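Local coordinates for PKS_KS domain-containing protein (PDB 6SMO) that probably catalyses condensation of acyl and malonyl units as a ketosynthase of the beta-ketoacyl-ACP synthase family, and is captured here with a polyketide chain bound, at residues F47-V58 / N361-H369; D110-I118 / I268-R278. All coordinates share one frame; numbering follows the deposited sequence.

Contact 1 (F47-V58 / N361-H369). With LKZ (3,5,7,9,11-pentakis(oxidanylidene)dodecanal), chain H.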
# COMPACT_ATOMS: atom_id res chain seq x y z
N PHE B 47 -22.27 -1.48 16.16
CA PHE B 47 -21.46 -0.43 15.47
C PHE B 47 -22.35 0.78 15.15
O PHE B 47 -21.93 1.91 15.45
CB PHE B 47 -20.81 -0.99 14.21
CG PHE B 47 -20.09 0.04 13.36
CD1 PHE B 47 -18.89 0.58 13.78
CD2 PHE B 47 -20.62 0.45 12.15
CE1 PHE B 47 -18.23 1.52 13.00
CE2 PHE B 47 -19.95 1.39 11.37
CZ PHE B 47 -18.76 1.92 11.80
N TRP B 48 -23.52 0.54 14.55
CA TRP B 48 -24.45 1.60 14.07
C TRP B 48 -25.02 2.39 15.26
O TRP B 48 -24.97 3.64 15.21
CB TRP B 48 -25.58 1.02 13.21
CG TRP B 48 -26.61 2.05 12.86
CD1 TRP B 48 -27.88 2.15 13.35
CD2 TRP B 48 -26.44 3.17 11.98
NE1 TRP B 48 -28.51 3.24 12.82
CE2 TRP B 48 -27.65 3.89 11.97
CE3 TRP B 48 -25.38 3.63 11.19
CZ2 TRP B 48 -27.84 5.04 11.20
CZ3 TRP B 48 -25.56 4.77 10.43
CH2 TRP B 48 -26.77 5.46 10.44
N ASN B 49 -25.54 1.69 16.26
CA ASN B 49 -26.23 2.27 17.45
C ASN B 49 -25.32 3.33 18.11
O ASN B 49 -25.84 4.41 18.45
CB ASN B 49 -26.62 1.20 18.47
CG ASN B 49 -27.77 0.33 18.00
OD1 ASN B 49 -28.60 0.75 17.21
ND2 ASN B 49 -27.82 -0.90 18.49
N ASN B 50 -24.03 3.02 18.27
CA ASN B 50 -23.06 3.88 18.99
C ASN B 50 -22.75 5.13 18.16
O ASN B 50 -22.76 6.23 18.75
CB ASN B 50 -21.79 3.10 19.37
CG ASN B 50 -22.01 2.13 20.50
OD1 ASN B 50 -21.71 0.94 20.38
ND2 ASN B 50 -22.56 2.61 21.60
N ILE B 51 -22.51 4.99 16.85
CA ILE B 51 -22.15 6.13 15.95
C ILE B 51 -23.39 6.99 15.69
O ILE B 51 -23.22 8.20 15.45
CB ILE B 51 -21.48 5.66 14.64
CG1 ILE B 51 -22.43 4.87 13.73
CG2 ILE B 51 -20.21 4.88 14.94
CD1 ILE B 51 -21.97 4.81 12.29
N HIS B 52 -24.59 6.39 15.74
CA HIS B 52 -25.90 7.09 15.62
C HIS B 52 -26.04 8.11 16.76
O HIS B 52 -26.35 9.29 16.46
CB HIS B 52 -27.06 6.08 15.63
CG HIS B 52 -28.40 6.72 15.46
ND1 HIS B 52 -29.11 7.23 16.53
CD2 HIS B 52 -29.16 6.92 14.37
CE1 HIS B 52 -30.25 7.72 16.10
NE2 HIS B 52 -30.31 7.54 14.78
N ASN B 53 -25.81 7.68 18.00
CA ASN B 53 -25.99 8.48 19.24
C ASN B 53 -24.81 9.44 19.42
O ASN B 53 -24.96 10.41 20.19
CB ASN B 53 -26.15 7.58 20.47
CG ASN B 53 -27.28 6.58 20.33
OD1 ASN B 53 -28.27 6.84 19.66
ND2 ASN B 53 -27.13 5.43 20.96
N GLY B 54 -23.68 9.18 18.75
CA GLY B 54 -22.47 10.02 18.80
C GLY B 54 -21.59 9.66 19.99
O GLY B 54 -21.02 10.59 20.60
N LYS B 55 -21.50 8.37 20.32
CA LYS B 55 -20.70 7.85 21.46
C LYS B 55 -19.27 7.58 20.98
O LYS B 55 -19.10 6.87 19.97
CB LYS B 55 -21.32 6.57 22.03
CG LYS B 55 -20.74 6.12 23.36
CD LYS B 55 -21.38 4.86 23.91
CE LYS B 55 -20.84 4.48 25.28
NZ LYS B 55 -21.47 3.24 25.78
N SER B 56 -18.28 8.14 21.69
CA SER B 56 -16.83 7.95 21.41
C SER B 56 -16.43 6.51 21.75
O SER B 56 -16.87 6.01 22.81
CB SER B 56 -16.00 8.95 22.18
OG SER B 56 -14.62 8.80 21.87
N GLY B 57 -15.64 5.88 20.88
CA GLY B 57 -15.01 4.56 21.10
C GLY B 57 -13.55 4.70 21.51
O GLY B 57 -12.86 3.67 21.60
N VAL B 58 -13.09 5.94 21.74
CA VAL B 58 -11.68 6.26 22.12
C VAL B 58 -11.51 5.92 23.61
O VAL B 58 -12.38 6.31 24.41
CB VAL B 58 -11.32 7.73 21.84
CG1 VAL B 58 -9.87 8.04 22.19
CG2 VAL B 58 -11.61 8.12 20.40
N ASN B 361 -18.98 14.79 7.24
CA ASN B 361 -18.64 14.21 8.58
C ASN B 361 -17.34 13.41 8.51
O ASN B 361 -16.88 13.08 7.39
CB ASN B 361 -19.78 13.36 9.14
CG ASN B 361 -20.21 12.22 8.25
OD1 ASN B 361 -19.60 11.98 7.20
ND2 ASN B 361 -21.25 11.52 8.64
N SER B 362 -16.78 13.12 9.69
CA SER B 362 -15.60 12.24 9.91
C SER B 362 -15.93 11.26 11.04
O SER B 362 -16.30 11.73 12.13
CB SER B 362 -14.37 13.05 10.23
OG SER B 362 -13.27 12.21 10.51
N LEU B 363 -15.79 9.95 10.78
CA LEU B 363 -16.06 8.88 11.78
C LEU B 363 -14.89 8.80 12.77
O LEU B 363 -15.10 8.26 13.87
CB LEU B 363 -16.24 7.54 11.05
CG LEU B 363 -16.93 6.45 11.87
CD1 LEU B 363 -18.42 6.70 11.97
CD2 LEU B 363 -16.66 5.07 11.27
N LYS B 364 -13.72 9.34 12.40
CA LYS B 364 -12.47 9.28 13.20
C LYS B 364 -12.61 10.10 14.50
O LYS B 364 -11.73 9.96 15.37
CB LYS B 364 -11.28 9.79 12.38
CG LYS B 364 -10.90 8.91 11.19
CD LYS B 364 -9.66 9.40 10.46
CE LYS B 364 -9.28 8.55 9.27
NZ LYS B 364 -10.24 8.67 8.16
N SER B 365 -13.67 10.92 14.63
CA SER B 365 -14.01 11.67 15.86
C SER B 365 -14.46 10.70 16.97
O SER B 365 -14.27 11.03 18.15
CB SER B 365 -15.06 12.72 15.59
OG SER B 365 -16.25 12.13 15.10
N MET B 366 -15.05 9.56 16.58
CA MET B 366 -15.55 8.51 17.51
C MET B 366 -14.59 7.31 17.51
O MET B 366 -14.28 6.81 18.61
CB MET B 366 -16.95 8.03 17.08
CG MET B 366 -17.97 9.15 17.05
SD MET B 366 -19.64 8.55 16.68
CE MET B 366 -19.80 9.05 14.97
N THR B 367 -14.16 6.86 16.32
CA THR B 367 -13.38 5.60 16.11
C THR B 367 -11.88 5.84 16.29
O THR B 367 -11.18 4.89 16.68
CB THR B 367 -13.64 5.02 14.72
OG1 THR B 367 -13.47 6.06 13.76
CG2 THR B 367 -15.01 4.40 14.58
N GLY B 368 -11.40 7.06 16.01
CA GLY B 368 -9.96 7.34 15.84
C GLY B 368 -9.50 6.91 14.46
O GLY B 368 -10.37 6.64 13.61
N HIS B 369 -8.18 6.84 14.26
CA HIS B 369 -7.59 6.53 12.93
C HIS B 369 -6.99 5.12 12.89
O HIS B 369 -5.99 4.88 13.56
CB HIS B 369 -6.58 7.62 12.56
CG HIS B 369 -6.27 7.70 11.10
ND1 HIS B 369 -6.69 6.76 10.21
CD2 HIS B 369 -5.56 8.59 10.39
CE1 HIS B 369 -6.26 7.07 9.01
NE2 HIS B 369 -5.58 8.19 9.09
C4 LKZ H . 4.78 2.99 10.68
C5 LKZ H . 4.65 2.74 9.20
C6 LKZ H . 3.28 2.34 8.67
C7 LKZ H . 2.73 3.47 7.84
C8 LKZ H . 1.39 3.31 7.11
C10 LKZ H . -1.53 7.63 6.75
C22 LKZ H . 5.35 1.74 11.32
C11 LKZ H . -2.59 6.83 7.45
O19 LKZ H . -2.97 7.09 8.58
C3 LKZ H . -0.60 6.57 6.19
O23 LKZ H . -0.31 6.56 5.00
C2 LKZ H . -0.15 5.45 7.14
C9 LKZ H . 1.02 4.68 6.53
O20 LKZ H . 1.71 5.17 5.66
O21 LKZ H . 3.32 4.53 7.80
O22 LKZ H . 5.64 2.83 8.48
O24 LKZ H . 6.55 1.62 11.55
C23 LKZ H . 4.35 0.66 11.66
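F47 meets L363 through the far end of its ring, joining the helix 44-53 of a thiolase-fold ketosynthase to segment 361-369, whose last residue is H369 of the polyketide pocket. CG of F47 lies anti to the backbone N (chi1 174°), and the ring runs out until CZ touches L363 CD2 at 3.8 Å, the methyl sitting at the ring edge near its plane. I377 and A381 of helix 372-388 also touch this ring. One turn on, I51 receives the other branch of L363: I51 CG2 and L363 CD1 are 3.9 Å apart, with I51 CD1 beside the same methyl. I51 also meets M366, whose side chain crosses it at about a right angle, with CE 3.8 Å from I51 CB. M366 runs extended to its sulfur and bends at the last torsion (chi3 -103°), turning CE onto the helix. Where the helix ends, G54 takes positive phi and its CA lies 3.8 Å from M366 SD; the thioether lies against the backbone where helix 44-53 passes into the loop. K55 brings its carbonyl O to the same sulfur. S56 OG accepts from V58 N, making an ST turn around G57. Within that turn G57 N donates to M366 O at 2.8 Å, the hydrogen bond that ties the loop to segment 361-369. V58 closes the row with CG2 near that carbonyl. Beyond G368, at the pocket end of the second segment, H369 NE2 stands 2.9 Å from LKZ O19.

Contact 2 (D110-I118 / I268-R278)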
# COMPACT_ATOMS: atom_id res chain seq x y z
N ASP B 110 -24.23 -11.72 6.63
CA ASP B 110 -25.12 -10.55 6.36
C ASP B 110 -25.59 -10.58 4.90
O ASP B 110 -26.77 -10.28 4.66
CB ASP B 110 -24.41 -9.23 6.68
CG ASP B 110 -25.31 -8.01 6.57
OD1 ASP B 110 -26.52 -8.14 6.83
OD2 ASP B 110 -24.78 -6.93 6.22
N ALA B 111 -24.69 -10.94 3.97
CA ALA B 111 -24.95 -11.03 2.51
C ALA B 111 -25.86 -12.23 2.20
O ALA B 111 -26.50 -12.20 1.13
CB ALA B 111 -23.64 -11.13 1.76
N ASN B 112 -25.88 -13.23 3.08
CA ASN B 112 -26.66 -14.49 2.92
C ASN B 112 -26.07 -15.29 1.75
O ASN B 112 -26.85 -15.73 0.87
CB ASN B 112 -28.16 -14.22 2.76
CG ASN B 112 -29.02 -15.46 2.92
OD1 ASN B 112 -28.58 -16.46 3.49
ND2 ASN B 112 -30.24 -15.41 2.43
N LEU B 113 -24.74 -15.45 1.73
CA LEU B 113 -23.99 -16.25 0.73
C LEU B 113 -23.64 -17.61 1.33
O LEU B 113 -23.21 -17.65 2.50
CB LEU B 113 -22.73 -15.49 0.31
CG LEU B 113 -22.94 -14.36 -0.70
CD1 LEU B 113 -21.69 -13.49 -0.79
CD2 LEU B 113 -23.30 -14.91 -2.07
N ARG B 114 -23.82 -18.68 0.56
CA ARG B 114 -23.53 -20.09 0.96
C ARG B 114 -22.95 -20.84 -0.23
O ARG B 114 -23.19 -20.46 -1.38
CB ARG B 114 -24.80 -20.75 1.51
CG ARG B 114 -26.02 -20.67 0.59
CD ARG B 114 -27.32 -20.75 1.37
NE ARG B 114 -28.49 -20.53 0.52
CZ ARG B 114 -29.22 -21.48 -0.06
NH1 ARG B 114 -30.26 -21.15 -0.80
NH2 ARG B 114 -28.93 -22.76 0.10
N PRO B 115 -22.15 -21.91 0.00
CA PRO B 115 -21.51 -22.67 -1.07
C PRO B 115 -22.33 -22.84 -2.36
O PRO B 115 -21.75 -22.77 -3.43
CB PRO B 115 -21.27 -24.02 -0.40
CG PRO B 115 -20.97 -23.67 1.04
CD PRO B 115 -21.81 -22.44 1.33
N SER B 116 -23.65 -23.07 -2.23
CA SER B 116 -24.61 -23.24 -3.35
C SER B 116 -24.60 -22.00 -4.25
O SER B 116 -24.50 -22.17 -5.48
CB SER B 116 -26.00 -23.52 -2.83
OG SER B 116 -25.98 -24.56 -1.86
N ASP B 117 -24.70 -20.80 -3.66
CA ASP B 117 -24.76 -19.50 -4.37
C ASP B 117 -23.39 -19.13 -4.94
O ASP B 117 -23.35 -18.57 -6.06
CB ASP B 117 -25.25 -18.38 -3.44
CG ASP B 117 -26.70 -18.51 -3.00
OD1 ASP B 117 -27.53 -18.93 -3.83
OD2 ASP B 117 -26.98 -18.19 -1.82
N ILE B 118 -22.31 -19.44 -4.21
CA ILE B 118 -20.92 -18.99 -4.53
C ILE B 118 -20.35 -19.88 -5.65
O ILE B 118 -20.32 -21.12 -5.46
CB ILE B 118 -20.02 -19.01 -3.28
CG1 ILE B 118 -20.60 -18.17 -2.14
CG2 ILE B 118 -18.60 -18.58 -3.62
CD1 ILE B 118 -20.05 -18.52 -0.77
N ILE B 268 -19.10 -6.93 1.14
CA ILE B 268 -19.39 -7.94 0.08
C ILE B 268 -19.93 -7.19 -1.14
O ILE B 268 -21.14 -6.89 -1.16
CB ILE B 268 -20.36 -9.03 0.57
CG1 ILE B 268 -19.88 -9.70 1.87
CG2 ILE B 268 -20.62 -10.06 -0.52
CD1 ILE B 268 -18.52 -10.35 1.77
N LEU B 269 -19.06 -6.88 -2.11
CA LEU B 269 -19.43 -6.27 -3.41
C LEU B 269 -19.79 -7.39 -4.39
O LEU B 269 -19.09 -8.42 -4.38
CB LEU B 269 -18.25 -5.44 -3.95
CG LEU B 269 -17.59 -4.48 -2.96
CD1 LEU B 269 -16.50 -3.67 -3.65
CD2 LEU B 269 -18.61 -3.55 -2.33
N GLU B 270 -20.84 -7.21 -5.19
CA GLU B 270 -21.21 -8.15 -6.28
C GLU B 270 -22.00 -7.42 -7.36
O GLU B 270 -22.41 -6.26 -7.13
CB GLU B 270 -21.97 -9.36 -5.73
CG GLU B 270 -23.20 -9.03 -4.92
CD GLU B 270 -23.93 -10.26 -4.39
OE1 GLU B 270 -24.55 -10.97 -5.20
OE2 GLU B 270 -23.85 -10.51 -3.17
N SER B 271 -22.18 -8.08 -8.51
CA SER B 271 -22.91 -7.59 -9.71
C SER B 271 -24.37 -7.32 -9.35
O SER B 271 -24.92 -8.04 -8.49
CB SER B 271 -22.79 -8.57 -10.84
OG SER B 271 -23.49 -8.11 -11.99
N TYR B 272 -24.98 -6.31 -9.99
CA TYR B 272 -26.41 -5.92 -9.81
C TYR B 272 -27.31 -7.07 -10.28
O TYR B 272 -28.31 -7.35 -9.59
CB TYR B 272 -26.71 -4.62 -10.57
CG TYR B 272 -28.08 -4.06 -10.32
CD1 TYR B 272 -28.49 -3.69 -9.05
CD2 TYR B 272 -28.98 -3.87 -11.36
CE1 TYR B 272 -29.75 -3.17 -8.81
CE2 TYR B 272 -30.24 -3.35 -11.14
CZ TYR B 272 -30.63 -3.00 -9.86
OH TYR B 272 -31.88 -2.48 -9.64
N GLU B 273 -26.96 -7.70 -11.40
CA GLU B 273 -27.71 -8.84 -12.01
C GLU B 273 -27.61 -10.07 -11.09
O GLU B 273 -28.65 -10.73 -10.89
CB GLU B 273 -27.18 -9.16 -13.41
CG GLU B 273 -27.42 -8.06 -14.42
CD GLU B 273 -28.88 -7.79 -14.75
OE1 GLU B 273 -29.27 -6.60 -14.75
OE2 GLU B 273 -29.61 -8.76 -15.01
N HIS B 274 -26.42 -10.35 -10.56
CA HIS B 274 -26.13 -11.52 -9.68
C HIS B 274 -26.92 -11.41 -8.37
O HIS B 274 -27.41 -12.45 -7.90
CB HIS B 274 -24.62 -11.63 -9.41
CG HIS B 274 -24.23 -12.88 -8.70
ND1 HIS B 274 -24.18 -12.96 -7.32
CD2 HIS B 274 -23.89 -14.10 -9.16
CE1 HIS B 274 -23.81 -14.18 -6.97
NE2 HIS B 274 -23.63 -14.90 -8.08
N ALA B 275 -27.02 -10.20 -7.81
CA ALA B 275 -27.71 -9.91 -6.53
C ALA B 275 -29.23 -10.08 -6.69
O ALA B 275 -29.86 -10.62 -5.77
CB ALA B 275 -27.36 -8.52 -6.06
N LYS B 276 -29.79 -9.62 -7.82
CA LYS B 276 -31.25 -9.62 -8.10
C LYS B 276 -31.75 -11.06 -8.30
O LYS B 276 -32.87 -11.35 -7.84
CB LYS B 276 -31.58 -8.76 -9.32
CG LYS B 276 -31.71 -7.27 -9.05
CD LYS B 276 -32.44 -6.51 -10.14
CE LYS B 276 -31.72 -6.52 -11.47
NZ LYS B 276 -32.45 -5.73 -12.49
N GLN B 277 -30.96 -11.92 -8.95
CA GLN B 277 -31.34 -13.31 -9.29
C GLN B 277 -31.51 -14.14 -8.01
O GLN B 277 -32.47 -14.93 -7.95
CB GLN B 277 -30.33 -13.95 -10.24
CG GLN B 277 -30.44 -13.46 -11.68
CD GLN B 277 -31.71 -13.93 -12.36
OE1 GLN B 277 -32.52 -13.13 -12.83
NE2 GLN B 277 -31.89 -15.24 -12.41
N ARG B 278 -30.61 -13.98 -7.03
CA ARG B 278 -30.64 -14.71 -5.73
C ARG B 278 -31.47 -13.92 -4.71
O ARG B 278 -31.64 -14.43 -3.58
CB ARG B 278 -29.22 -14.99 -5.23
CG ARG B 278 -28.49 -13.78 -4.65
CD ARG B 278 -27.02 -14.10 -4.44
NE ARG B 278 -26.32 -13.11 -3.62
CZ ARG B 278 -26.36 -13.04 -2.29
NH1 ARG B 278 -27.08 -13.91 -1.59
NH2 ARG B 278 -25.68 -12.09 -1.66
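R278 reaches across to the end of helix 95-111 and grips A111 O end-on with two nitrogens. The NH2 bond is the shorter, 2.9 Å to A111 O, against 3.3 Å for NH1 to the same oxygen. Both donors approach from one face of the carbonyl plane, while the oxygen lies close to the guanidinium plane. NH1 has a further, weak bond to N112 O. Another edge of the guanidinium is taken by E270, side-on: NE donates to E270 OE1, nearly straight at 178°, and NH2 to E270 OE2 at 2.9 Å, a salt bridge within the second segment. Bonds at two edges, to A111 and E270, fix the rotation of the guanidinium about its chain.

E270 is itself shared. OE1 accepts from H274 ND1 as well as R278 NE, the imidazole bond arriving from above the carboxylate plane, and OE2 is also hydrogen-bonded to T32 of the adjacent strand 29-37. With so many donors the carboxylate is probably kept ionised. D117 OD2, 4.3 Å from R278 NH1, adds only a nearby opposite charge, well out of the guanidinium plane.

L113 lays CD2 over the centre of one guanidinium face, 3.6 Å from R278 CZ. Its other methyl, CD1, packs on I268 CG2 at 3.6 Å; A111 CB meets that same CG2, so I268 seats the helix end on strand 263-271. A111 and N112 lie where a Schellman motif ends helix 95-111, N112 in positive phi being its C-prime residue: an arginine bound to backbone carbonyls at a helix end, joining it to strand 263-271 and helix 272-277 of the thiolase-like ketosynthase fold.

Overall arrangement
Both contacts join the end of a helix to a distant part of the same ketosynthase fold, yet their centres lie 29 Å apart and they do not touch; contact 2 is nested within the chain loop closed by contact 1. Both are partly buried: the centre of contact 1 lies about 13 Å from the centre of the chain, that of contact 2 about 24 Å, nearer the surface. Contact 1, running on into the ligand pocket, is mostly apolar, with one backbone hydrogen bond; contact 2 combines a small apolar base with a charged network. They share no element: contact 1 uses helices 44-53 and 364-367, contact 2 helix 95-111 with strand 263-271 and helix 272-277.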